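Local coordinates for VP1 (PDB 4FMH), which forms the pentameric capsomers of the Merkel cell polyomavirus capsid and binds sialylated glycans at a loop-built site required for infection, at residues T47-L52 and N66-S71; D51-G56 and S266-L271; W113-V118 and G260-T265. All blocks are in the same frame, centred on the assembly; numbering follows the deposited sequence. Where two conformers were deposited one is given.

Overall arrangement
All three contacts lie within the polyomavirus coat protein jelly roll, on one side of the chain's centre, and all reach the same bound sialic acid. Contact 1 sits inside the long loop between strands 11-28 and 71-76; both its segments precede those of contact 3, which in turn fall between the two segments of contact 2. Contact 2 shares Asp51 and Leu52 with contact 1 and ends on strand 269-287. Contact 3 joins the loop after strand 89-101 to strand 250-263, the sheet neighbour of strand 269-287. Centres are about 12 Å apart for contacts 1 and 2 and for contacts 2 and 3, about 17 Å for contacts 1 and 3. Loops from distant sequence positions thus build one glycan pocket.

Contact 1: T47-L52 and N66-S71. With SIA (N-acetyl-alpha-neuraminic acid), chain U.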
loop_
_atom_site.group_PDB
_atom_site.type_symbol
_atom_site.label_atom_id
_atom_site.label_comp_id
_atom_site.label_asym_id
_atom_site.label_seq_id
_atom_site.Cartn_x
_atom_site.Cartn_y
_atom_site.Cartn_z
ATOM N N THR B 47 0.020 1.507 -30.253
ATOM C CA THR B 47 -0.024 1.543 -28.768
ATOM C C THR B 47 0.658 0.345 -28.100
ATOM O O THR B 47 0.573 0.176 -26.880
ATOM C CB THR B 47 -1.447 1.830 -28.148
ATOM O OG1 THR B 47 -2.242 0.637 -28.153
ATOM C CG2 THR B 47 -2.171 2.955 -28.887
ATOM N N TYR B 48 1.354 -0.456 -28.905
ATOM C CA TYR B 48 2.142 -1.587 -28.418
ATOM C C TYR B 48 3.577 -1.538 -28.958
ATOM O O TYR B 48 3.894 -0.768 -29.882
ATOM C CB TYR B 48 1.511 -2.927 -28.837
ATOM C CG TYR B 48 0.120 -3.186 -28.319
ATOM C CD1 TYR B 48 -0.080 -3.930 -27.150
ATOM C CD2 TYR B 48 -1.006 -2.711 -29.007
ATOM C CE1 TYR B 48 -1.360 -4.179 -26.668
ATOM C CE2 TYR B 48 -2.294 -2.963 -28.533
ATOM C CZ TYR B 48 -2.456 -3.693 -27.362
ATOM O OH TYR B 48 -3.717 -3.941 -26.884
ATOM N N THR B 49 4.434 -2.366 -28.370
ATOM C CA THR B 49 5.736 -2.673 -28.935
ATOM C C THR B 49 5.556 -3.897 -29.834
ATOM O O THR B 49 4.445 -4.431 -29.955
ATOM C CB THR B 49 6.776 -3.030 -27.841
ATOM O OG1 THR B 49 6.350 -4.203 -27.132
ATOM C CG2 THR B 49 6.971 -1.881 -26.862
ATOM N N TYR B 50 6.642 -4.338 -30.468
ATOM C CA TYR B 50 6.690 -5.697 -31.006
ATOM C C TYR B 50 7.059 -6.647 -29.861
ATOM O O TYR B 50 6.928 -6.291 -28.686
ATOM C CB TYR B 50 7.677 -5.809 -32.183
ATOM C CG TYR B 50 7.167 -5.257 -33.504
ATOM C CD1 TYR B 50 5.877 -4.725 -33.623
ATOM C CD2 TYR B 50 7.963 -5.310 -34.650
ATOM C CE1 TYR B 50 5.408 -4.239 -34.839
ATOM C CE2 TYR B 50 7.506 -4.827 -35.869
ATOM C CZ TYR B 50 6.230 -4.291 -35.957
ATOM O OH TYR B 50 5.779 -3.814 -37.165
ATOM N N ASP B 51 7.522 -7.847 -30.184
ATOM C CA ASP B 51 7.822 -8.822 -29.140
ATOM C C ASP B 51 9.180 -8.569 -28.502
ATOM O O ASP B 51 10.202 -8.487 -29.186
ATOM C CB ASP B 51 7.697 -10.247 -29.686
ATOM C CG ASP B 51 6.314 -10.528 -30.241
ATOM O OD1 ASP B 51 6.218 -11.182 -31.302
ATOM O OD2 ASP B 51 5.318 -10.079 -29.625
ATOM N N LEU B 52 9.170 -8.422 -27.184
ATOM C CA LEU B 52 10.382 -8.148 -26.425
ATOM C C LEU B 52 11.048 -9.456 -26.018
ATOM O O LEU B 52 10.430 -10.308 -25.375
ATOM C CB LEU B 52 10.056 -7.289 -25.196
ATOM C CG LEU B 52 9.576 -5.866 -25.512
ATOM C CD1 LEU B 52 8.684 -5.337 -24.397
ATOM C CD2 LEU B 52 10.743 -4.919 -25.775
ATOM N N ASN B 66 10.551 -1.692 -30.481
ATOM C CA ASN B 66 10.699 -2.210 -29.122
ATOM C C ASN B 66 11.199 -1.178 -28.116
ATOM O O ASN B 66 11.628 -1.528 -27.005
ATOM C CB ASN B 66 11.591 -3.453 -29.121
ATOM C CG ASN B 66 10.836 -4.706 -29.534
ATOM O OD1 ASN B 66 9.617 -4.678 -29.729
ATOM N ND2 ASN B 66 11.557 -5.808 -29.674
ATOM N N LEU B 67 11.108 0.095 -28.503
ATOM C CA LEU B 67 11.620 1.191 -27.695
ATOM C C LEU B 67 10.539 2.252 -27.405
ATOM O O LEU B 67 10.485 3.293 -28.090
ATOM C CB LEU B 67 12.855 1.812 -28.379
ATOM C CG LEU B 67 14.052 0.867 -28.618
ATOM C CD1 LEU B 67 15.095 1.476 -29.558
ATOM C CD2 LEU B 67 14.705 0.420 -27.295
ATOM N N PRO B 68 9.666 1.989 -26.395
ATOM C CA PRO B 68 8.685 2.999 -25.986
ATOM C C PRO B 68 9.376 4.326 -25.689
ATOM O O PRO B 68 10.469 4.357 -25.101
ATOM C CB PRO B 68 8.062 2.401 -24.713
ATOM C CG PRO B 68 8.193 0.920 -24.912
ATOM C CD PRO B 68 9.525 0.743 -25.613
ATOM N N ALA B 69 8.748 5.408 -26.124
ATOM C CA ALA B 69 9.344 6.730 -26.031
ATOM C C ALA B 69 8.364 7.697 -25.369
ATOM O O ALA B 69 7.170 7.408 -25.272
ATOM C CB ALA B 69 9.739 7.220 -27.432
ATOM N N TYR B 70 8.885 8.826 -24.893
ATOM C CA TYR B 70 8.065 9.860 -24.279
ATOM C C TYR B 70 7.122 10.501 -25.284
ATOM O O TYR B 70 7.445 10.624 -26.472
ATOM C CB TYR B 70 8.949 10.936 -23.636
ATOM C CG TYR B 70 9.655 10.454 -22.387
ATOM C CD1 TYR B 70 8.985 10.394 -21.155
ATOM C CD2 TYR B 70 10.985 10.032 -22.439
ATOM C CE1 TYR B 70 9.634 9.935 -20.009
ATOM C CE2 TYR B 70 11.636 9.572 -21.309
ATOM C CZ TYR B 70 10.963 9.523 -20.096
ATOM O OH TYR B 70 11.634 9.059 -18.978
ATOM N N SER B 71 5.944 10.883 -24.804
ATOM C CA SER B 71 5.041 11.716 -25.583
ATOM C C SER B 71 5.328 13.156 -25.216
ATOM O O SER B 71 5.669 13.447 -24.069
ATOM C CB SER B 71 3.573 11.387 -25.294
ATOM O OG SER B 71 3.248 10.100 -25.780
HETATM C C1 SIA U . 3.862 -15.200 -32.210
HETATM C C2 SIA U . 3.087 -14.678 -33.422
HETATM C C3 SIA U . 2.099 -13.591 -32.959
HETATM C C4 SIA U . 2.747 -12.239 -32.641
HETATM C C5 SIA U . 3.674 -11.786 -33.767
HETATM C C6 SIA U . 4.657 -12.888 -34.182
HETATM C C7 SIA U . 5.447 -12.454 -35.430
HETATM C C8 SIA U . 6.720 -13.270 -35.700
HETATM C C9 SIA U . 6.451 -14.658 -36.273
HETATM C C10 SIA U . 4.226 -9.400 -33.965
HETATM C C11 SIA U . 5.002 -8.263 -33.378
HETATM N N5 SIA U . 4.359 -10.575 -33.339
HETATM O O1A SIA U . 3.299 -15.218 -31.088
HETATM O O1B SIA U . 5.038 -15.617 -32.354
HETATM O O4 SIA U . 1.744 -11.225 -32.440
HETATM O O6 SIA U . 3.974 -14.136 -34.428
HETATM O O7 SIA U . 4.585 -12.459 -36.577
HETATM O O8 SIA U . 7.576 -12.567 -36.615
HETATM O O9 SIA U . 6.532 -15.603 -35.204
HETATM O O10 SIA U . 3.527 -9.247 -34.953
#
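Asn66 reaches across to the backbone of Tyr50 and Asp51, its CB 3.8 Å from Leu52 CD2 as the Asn66 and Leu52 side chains slide past each other in opposite directions. CG stands anti to the carbonyl carbon (chi1 -80°) and still touches the same methyl group. At the tip the amide divides its work. ND2 donates to Asp51 O over 3.0 Å; the N-H...O angle of 143° makes the bond bent, and the donor stands above the carbonyl plane. OD1 lies against the Tyr50 backbone, 3.1 Å from Tyr50 N, and also packs on Tyr50 CB.

Beyond the amide, Thr49 CG2 meets Pro68 CG at 3.6 Å. Thr49 OG1 turns instead to Tyr50 O, on a lone pair in the carbonyl plane, and accepts a hydrogen bond from Leu271 N, linking the loop to strand 269-287.

On the sugar side, Asp51 OD1 accepts the amide N-H of sialic acid, N5 to OD1 being 2.8 Å with a nearly straight angle of 163°. OD2 of the same carboxylate forms a salt bridge with Lys264. The acetyl methyl C11 settles obliquely against the Tyr50 ring, 3.7 Å from CD1. Here the long loop before strand 71-76, tied to itself by an asparagine side chain, presents two residues of the sialic acid pocket of VP1, which grip the N-acetyl group through its N-H and its methyl.

Contact 2: D51-G56 and S266-L271. With SIA (N-acetyl-alpha-neuraminic acid), chain U.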
loop_
_atom_site.group_PDB
_atom_site.type_symbol
_atom_site.label_atom_id
_atom_site.label_comp_id
_atom_site.label_asym_id
_atom_site.label_seq_id
_atom_site.Cartn_x
_atom_site.Cartn_y
_atom_site.Cartn_z
ATOM N N ASP B 51 7.522 -7.847 -30.184
ATOM C CA ASP B 51 7.822 -8.822 -29.140
ATOM C C ASP B 51 9.180 -8.569 -28.502
ATOM O O ASP B 51 10.202 -8.487 -29.186
ATOM C CB ASP B 51 7.697 -10.247 -29.686
ATOM C CG ASP B 51 6.314 -10.528 -30.241
ATOM O OD1 ASP B 51 6.218 -11.182 -31.302
ATOM O OD2 ASP B 51 5.318 -10.079 -29.625
ATOM N N LEU B 52 9.170 -8.422 -27.184
ATOM C CA LEU B 52 10.382 -8.148 -26.425
ATOM C C LEU B 52 11.048 -9.456 -26.018
ATOM O O LEU B 52 10.430 -10.308 -25.375
ATOM C CB LEU B 52 10.056 -7.289 -25.196
ATOM C CG LEU B 52 9.576 -5.866 -25.512
ATOM C CD1 LEU B 52 8.684 -5.337 -24.397
ATOM C CD2 LEU B 52 10.743 -4.919 -25.775
ATOM N N GLN B 53 12.310 -9.611 -26.407
ATOM C CA GLN B 53 13.061 -10.838 -26.160
ATOM C C GLN B 53 14.535 -10.538 -25.930
ATOM O O GLN B 53 15.109 -9.709 -26.639
ATOM C CB GLN B 53 12.977 -11.783 -27.367
ATOM C CG GLN B 53 11.595 -12.278 -27.752
ATOM C CD GLN B 53 11.656 -13.379 -28.792
ATOM O OE1 GLN B 53 11.888 -14.545 -28.464
ATOM N NE2 GLN B 53 11.449 -13.013 -30.054
ATOM N N PRO B 54 15.165 -11.246 -24.981
ATOM C CA PRO B 54 16.626 -11.248 -24.915
ATOM C C PRO B 54 17.190 -11.928 -26.160
ATOM O O PRO B 54 16.723 -13.002 -26.531
ATOM C CB PRO B 54 16.929 -12.115 -23.687
ATOM C CG PRO B 54 15.636 -12.301 -22.987
ATOM C CD PRO B 54 14.567 -12.167 -23.997
ATOM N N LYS B 55 18.188 -11.312 -26.788
ATOM C CA LYS B 55 18.799 -11.858 -28.005
ATOM C C LYS B 55 19.449 -13.226 -27.759
ATOM O O LYS B 55 19.423 -14.089 -28.630
ATOM C CB LYS B 55 19.819 -10.869 -28.574
ATOM C CG LYS B 55 20.456 -11.269 -29.904
ATOM C CD LYS B 55 21.315 -10.138 -30.439
ATOM C CE LYS B 55 22.368 -10.639 -31.421
ATOM N NZ LYS B 55 23.312 -9.554 -31.816
ATOM N N GLY B 56 20.019 -13.419 -26.570
ATOM C CA GLY B 56 20.733 -14.656 -26.250
ATOM C C GLY B 56 22.216 -14.581 -26.583
ATOM O O GLY B 56 22.991 -15.456 -26.181
ATOM N N SER B 266 1.917 -17.874 -27.713
ATOM C CA SER B 266 3.218 -18.494 -27.969
ATOM C C SER B 266 4.232 -18.299 -26.835
ATOM O O SER B 266 5.234 -19.017 -26.771
ATOM C CB SER B 266 3.809 -17.903 -29.241
ATOM O OG SER B 266 3.981 -16.509 -29.057
ATOM N N GLY B 267 3.976 -17.323 -25.963
ATOM C CA GLY B 267 4.924 -16.939 -24.924
ATOM C C GLY B 267 5.492 -15.549 -25.161
ATOM O O GLY B 267 6.041 -14.934 -24.249
ATOM N N LYS B 268 5.352 -15.053 -26.389
ATOM C CA LYS B 268 5.816 -13.716 -26.741
ATOM C C LYS B 268 5.091 -12.672 -25.899
ATOM O O LYS B 268 3.924 -12.856 -25.526
ATOM C CB LYS B 268 5.602 -13.425 -28.233
ATOM C CG LYS B 268 6.267 -14.415 -29.192
ATOM C CD LYS B 268 7.760 -14.196 -29.326
ATOM C CE LYS B 268 8.398 -15.261 -30.228
ATOM N NZ LYS B 268 8.089 -15.073 -31.673
ATOM N N MET B 269 5.800 -11.590 -25.587
ATOM C CA MET B 269 5.244 -10.493 -24.807
ATOM C C MET B 269 5.566 -9.142 -25.433
ATOM O O MET B 269 6.692 -8.909 -25.881
ATOM C CB MET B 269 5.792 -10.533 -23.381
ATOM C CG MET B 269 5.435 -11.826 -22.625
ATOM S SD MET B 269 6.513 -12.159 -21.241
ATOM C CE MET B 269 6.282 -10.689 -20.238
ATOM N N ALA B 270 4.573 -8.256 -25.433
ATOM C CA ALA B 270 4.730 -6.890 -25.922
ATOM C C ALA B 270 4.228 -5.897 -24.869
ATOM O O ALA B 270 3.222 -6.150 -24.206
ATOM C CB ALA B 270 3.961 -6.709 -27.229
ATOM N N LEU B 271 4.924 -4.775 -24.712
ATOM C CA LEU B 271 4.444 -3.726 -23.806
ATOM C C LEU B 271 3.318 -2.907 -24.446
ATOM O O LEU B 271 3.180 -2.867 -25.674
ATOM C CB LEU B 271 5.593 -2.829 -23.333
ATOM C CG LEU B 271 6.530 -3.405 -22.268
ATOM C CD1 LEU B 271 7.775 -2.550 -22.167
ATOM C CD2 LEU B 271 5.824 -3.523 -20.895
HETATM C C1 SIA U . 3.862 -15.200 -32.210
HETATM C C2 SIA U . 3.087 -14.678 -33.422
HETATM C C3 SIA U . 2.099 -13.591 -32.959
HETATM C C4 SIA U . 2.747 -12.239 -32.641
HETATM C C5 SIA U . 3.674 -11.786 -33.767
HETATM C C6 SIA U . 4.657 -12.888 -34.182
HETATM C C7 SIA U . 5.447 -12.454 -35.430
HETATM C C8 SIA U . 6.720 -13.270 -35.700
HETATM C C9 SIA U . 6.451 -14.658 -36.273
HETATM C C10 SIA U . 4.226 -9.400 -33.965
HETATM C C11 SIA U . 5.002 -8.263 -33.378
HETATM N N5 SIA U . 4.359 -10.575 -33.339
HETATM O O1A SIA U . 3.299 -15.218 -31.088
HETATM O O1B SIA U . 5.038 -15.617 -32.354
HETATM O O4 SIA U . 1.744 -11.225 -32.440
HETATM O O6 SIA U . 3.974 -14.136 -34.428
HETATM O O7 SIA U . 4.585 -12.459 -36.577
HETATM O O8 SIA U . 7.576 -12.567 -36.615
HETATM O O9 SIA U . 6.532 -15.603 -35.204
HETATM O O10 SIA U . 3.527 -9.247 -34.953
HETATM O O HOH W 1 8.314 -12.391 -32.523
HETATM O O HOH W 2 8.536 -11.928 -26.288
#
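Two bends in the Lys268 chain, at chi2 (-77°) and chi4 (73°), carry CD and then NZ round beside Asp51, whose side chain it crosses at about a right angle. Lys268 CB lies 3.6 Å from Asp51 CG, while further out CD and CE run against the amide end of Gln53, with CE 3.8 Å from Gln53 NE2. The charged tips do not meet: Asp51 OD1 and Lys268 NZ are 4.3 Å apart, beyond a salt bridge, the other carboxylate oxygen, OD2, being taken by Lys264. A water donates to OD1 and accepts from NZ, so the two opposite charges are coupled through one water instead of a direct bond.

Asp51 and Lys268 belong to the sialic acid pocket, built where the turn between strands 250-263 and 269-287 of the jelly roll meets the loop that carries Asp51. Lys268 NZ donates to carboxylate oxygen O1B of the sugar at 3.2 Å. Ser266 OG donates to the other carboxylate oxygen, O1A, at 2.5 Å, a short distance, and is itself met by a weak bond from Lys268 N. One serine hydroxyl and one ammonium group therefore hold separate oxygens of the sugar acid.

Behind the pocket the loop is pinned to the strand by backbone. Leu52 N donates to Met269 O over 2.8 Å at 172°, nearly along the C=O axis. A second water links Leu52 O with Met269 N, taking the place of a direct return bond. Leu52 CD1 packs on Leu271 CG at 3.6 Å, the two side chains crossing at about a right angle. At the subunit boundary, Leu52 also packs on Val110 of a neighbouring subunit, and Gln53 OE1 is hydrogen-bonded to Arg117 of that subunit.

Contact 3: W113-V118 and G260-T265; sequences WDMKRV and GFLFKT. With SIA (N-acetyl-alpha-neuraminic acid), chain U.
Lys264 and Asp114 face the bound sialic acid where a loop of the jelly roll meets the end of strand 250-263. The Lys264 chain, extended beyond CG, runs alongside O4 of the sugar, its CD and CE beside that oxygen, and NZ donates to O4 over 3.0 Å. That ammonium group, also paired with Asp51, makes a cation-pi contact with Trp45. Asp114 touches the sugar more lightly, its OD2 3.9 Å from C3.

A second shell fixes both residues. Asp114 CG, anti to the backbone N (chi1 -159°), lies beside the residue's own carbonyl carbon, on the side of Thr265, and OD1 receives the Thr265 hydroxyl at 2.7 Å, from 50° above the carboxylate plane. Thr265 N donates to Asp114 O, 2.8 Å away, and Lys116 N to Phe263 O; these two bonds flank the single bridge pairing Met115 with Lys264.

Further out, Met115 CE rests on Leu262 CD1, and Met115 also packs on Pro54 of a second neighbouring subunit. One water donates to both Met115 O and Thr265 OG1. Another accepts from Lys116 NZ at 2.8 Å and donates to Thr265 O.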
loop_
_atom_site.group_PDB
_atom_site.type_symbol
_atom_site.label_atom_id
_atom_site.label_comp_id
_atom_site.label_asym_id
_atom_site.label_seq_id
_atom_site.Cartn_x
_atom_site.Cartn_y
_atom_site.Cartn_z
ATOM N N TRP B 113 -7.840 -12.477 -28.743
ATOM C CA TRP B 113 -7.934 -13.776 -29.421
ATOM C C TRP B 113 -6.685 -14.632 -29.259
ATOM O O TRP B 113 -6.783 -15.862 -29.172
ATOM C CB TRP B 113 -8.332 -13.633 -30.906
ATOM C CG TRP B 113 -7.274 -13.069 -31.813
ATOM C CD1 TRP B 113 -7.147 -11.770 -32.205
ATOM C CD2 TRP B 113 -6.210 -13.790 -32.456
ATOM N NE1 TRP B 113 -6.068 -11.630 -33.047
ATOM C CE2 TRP B 113 -5.476 -12.853 -33.222
ATOM C CE3 TRP B 113 -5.806 -15.134 -32.461
ATOM C CZ2 TRP B 113 -4.348 -13.214 -33.981
ATOM C CZ3 TRP B 113 -4.684 -15.498 -33.225
ATOM C CH2 TRP B 113 -3.970 -14.536 -33.972
ATOM N N ASP B 114 -5.526 -13.974 -29.188
ATOM C CA ASP B 114 -4.241 -14.664 -29.079
ATOM C C ASP B 114 -3.614 -14.490 -27.695
ATOM O O ASP B 114 -2.392 -14.492 -27.562
ATOM C CB ASP B 114 -3.274 -14.165 -30.162
ATOM C CG ASP B 114 -2.147 -15.144 -30.448
ATOM O OD1 ASP B 114 -2.322 -16.358 -30.223
ATOM O OD2 ASP B 114 -1.083 -14.695 -30.914
ATOM N N MET B 115 -4.454 -14.356 -26.672
ATOM C CA MET B 115 -3.972 -14.142 -25.309
ATOM C C MET B 115 -3.535 -15.455 -24.679
ATOM O O MET B 115 -4.259 -16.448 -24.751
ATOM C CB MET B 115 -5.079 -13.534 -24.450
ATOM C CG MET B 115 -4.607 -12.435 -23.503
ATOM S SD MET B 115 -6.004 -11.504 -22.846
ATOM C CE MET B 115 -5.242 -9.907 -22.532
ATOM N N LYS B 116 -2.355 -15.462 -24.063
ATOM C CA LYS B 116 -1.928 -16.605 -23.248
ATOM C C LYS B 116 -2.904 -16.777 -22.083
ATOM O O LYS B 116 -3.299 -15.795 -21.444
ATOM C CB LYS B 116 -0.504 -16.396 -22.727
ATOM C CG LYS B 116 0.045 -17.551 -21.891
ATOM C CD LYS B 116 1.536 -17.397 -21.635
ATOM C CE LYS B 116 2.075 -18.499 -20.727
ATOM N NZ LYS B 116 1.972 -19.867 -21.340
ATOM N N ARG B 117 -3.304 -18.018 -21.821
ATOM C CA ARG B 117 -4.243 -18.309 -20.736
ATOM C C ARG B 117 -3.518 -18.396 -19.391
ATOM O O ARG B 117 -2.332 -18.740 -19.332
ATOM C CB ARG B 117 -4.976 -19.624 -21.005
ATOM C CG ARG B 117 -5.883 -19.620 -22.229
ATOM C CD ARG B 117 -6.475 -21.002 -22.419
ATOM N NE ARG B 117 -7.221 -21.182 -23.668
ATOM C CZ ARG B 117 -8.549 -21.229 -23.758
ATOM N NH1 ARG B 117 -9.302 -21.075 -22.674
ATOM N NH2 ARG B 117 -9.132 -21.432 -24.939
ATOM N N VAL B 118 -4.233 -18.092 -18.314
ATOM C CA VAL B 118 -3.675 -18.252 -16.967
ATOM C C VAL B 118 -3.466 -19.736 -16.631
ATOM O O VAL B 118 -2.521 -20.087 -15.926
ATOM C CB VAL B 118 -4.521 -17.536 -15.881
ATOM C CG1 VAL B 118 -4.814 -16.096 -16.294
ATOM C CG2 VAL B 118 -5.809 -18.279 -15.603
ATOM N N GLY B 260 1.742 -2.264 -18.920
ATOM C CA GLY B 260 2.019 -3.689 -18.770
ATOM C C GLY B 260 2.159 -4.445 -20.072
ATOM O O GLY B 260 2.172 -3.843 -21.150
ATOM N N PHE B 261 2.268 -5.770 -19.956
ATOM C CA PHE B 261 2.486 -6.652 -21.098
ATOM C C PHE B 261 1.190 -7.251 -21.615
ATOM O O PHE B 261 0.313 -7.626 -20.828
ATOM C CB PHE B 261 3.386 -7.835 -20.723
ATOM C CG PHE B 261 4.792 -7.463 -20.353
ATOM C CD1 PHE B 261 5.719 -7.121 -21.331
ATOM C CD2 PHE B 261 5.202 -7.506 -19.017
ATOM C CE1 PHE B 261 7.039 -6.804 -20.985
ATOM C CE2 PHE B 261 6.518 -7.192 -18.663
ATOM C CZ PHE B 261 7.430 -6.837 -19.657
ATOM N N LEU B 262 1.097 -7.359 -22.941
ATOM C CA LEU B 262 0.146 -8.251 -23.580
ATOM C C LEU B 262 0.840 -9.603 -23.702
ATOM O O LEU B 262 1.896 -9.717 -24.341
ATOM C CB LEU B 262 -0.256 -7.731 -24.959
ATOM C CG LEU B 262 -1.304 -8.543 -25.742
ATOM C CD1 LEU B 262 -2.677 -8.528 -25.057
ATOM C CD2 LEU B 262 -1.404 -8.052 -27.178
ATOM N N PHE B 263 0.267 -10.610 -23.059
ATOM C CA PHE B 263 0.822 -11.962 -23.063
ATOM C C PHE B 263 0.194 -12.769 -24.181
ATOM O O PHE B 263 -1.008 -13.045 -24.149
ATOM C CB PHE B 263 0.532 -12.645 -21.726
ATOM C CG PHE B 263 1.369 -12.124 -20.585
ATOM C CD1 PHE B 263 0.991 -10.985 -19.890
ATOM C CD2 PHE B 263 2.531 -12.780 -20.213
ATOM C CE1 PHE B 263 1.767 -10.498 -18.828
ATOM C CE2 PHE B 263 3.319 -12.303 -19.153
ATOM C CZ PHE B 263 2.933 -11.157 -18.466
ATOM N N LYS B 264 1.009 -13.141 -25.162
ATOM C CA LYS B 264 0.527 -13.858 -26.339
ATOM C C LYS B 264 0.675 -15.374 -26.159
ATOM O O LYS B 264 1.582 -15.832 -25.467
ATOM C CB LYS B 264 1.277 -13.388 -27.589
ATOM C CG LYS B 264 1.204 -11.878 -27.814
ATOM C CD LYS B 264 2.072 -11.450 -28.986
ATOM C CE LYS B 264 1.915 -9.957 -29.253
ATOM N NZ LYS B 264 2.895 -9.466 -30.263
ATOM N N THR B 265 -0.224 -16.133 -26.789
ATOM C CA THR B 265 -0.276 -17.597 -26.677
ATOM C C THR B 265 1.093 -18.289 -26.754
ATOM O O THR B 265 1.386 -19.174 -25.958
ATOM C CB THR B 265 -1.219 -18.202 -27.758
ATOM O OG1 THR B 265 -2.471 -17.508 -27.745
ATOM C CG2 THR B 265 -1.475 -19.704 -27.512
HETATM C C1 SIA U . 3.862 -15.200 -32.210
HETATM C C2 SIA U . 3.087 -14.678 -33.422
HETATM C C3 SIA U . 2.099 -13.591 -32.959
HETATM C C4 SIA U . 2.747 -12.239 -32.641
HETATM C C5 SIA U . 3.674 -11.786 -33.767
HETATM C C6 SIA U . 4.657 -12.888 -34.182
HETATM C C7 SIA U . 5.447 -12.454 -35.430
HETATM C C8 SIA U . 6.720 -13.270 -35.700
HETATM C C9 SIA U . 6.451 -14.658 -36.273
HETATM C C10 SIA U . 4.226 -9.400 -33.965
HETATM C C11 SIA U . 5.002 -8.263 -33.378
HETATM N N5 SIA U . 4.359 -10.575 -33.339
HETATM O O1A SIA U . 3.299 -15.218 -31.088
HETATM O O1B SIA U . 5.038 -15.617 -32.354
HETATM O O4 SIA U . 1.744 -11.225 -32.440
HETATM O O6 SIA U . 3.974 -14.136 -34.428
HETATM O O7 SIA U . 4.585 -12.459 -36.577
HETATM O O8 SIA U . 7.576 -12.567 -36.615
HETATM O O9 SIA U . 6.532 -15.603 -35.204
HETATM O O10 SIA U . 3.527 -9.247 -34.953
HETATM O O HOH W 3 -4.626 -18.432 -26.482
HETATM O O HOH W 4 3.381 -19.748 -23.758
#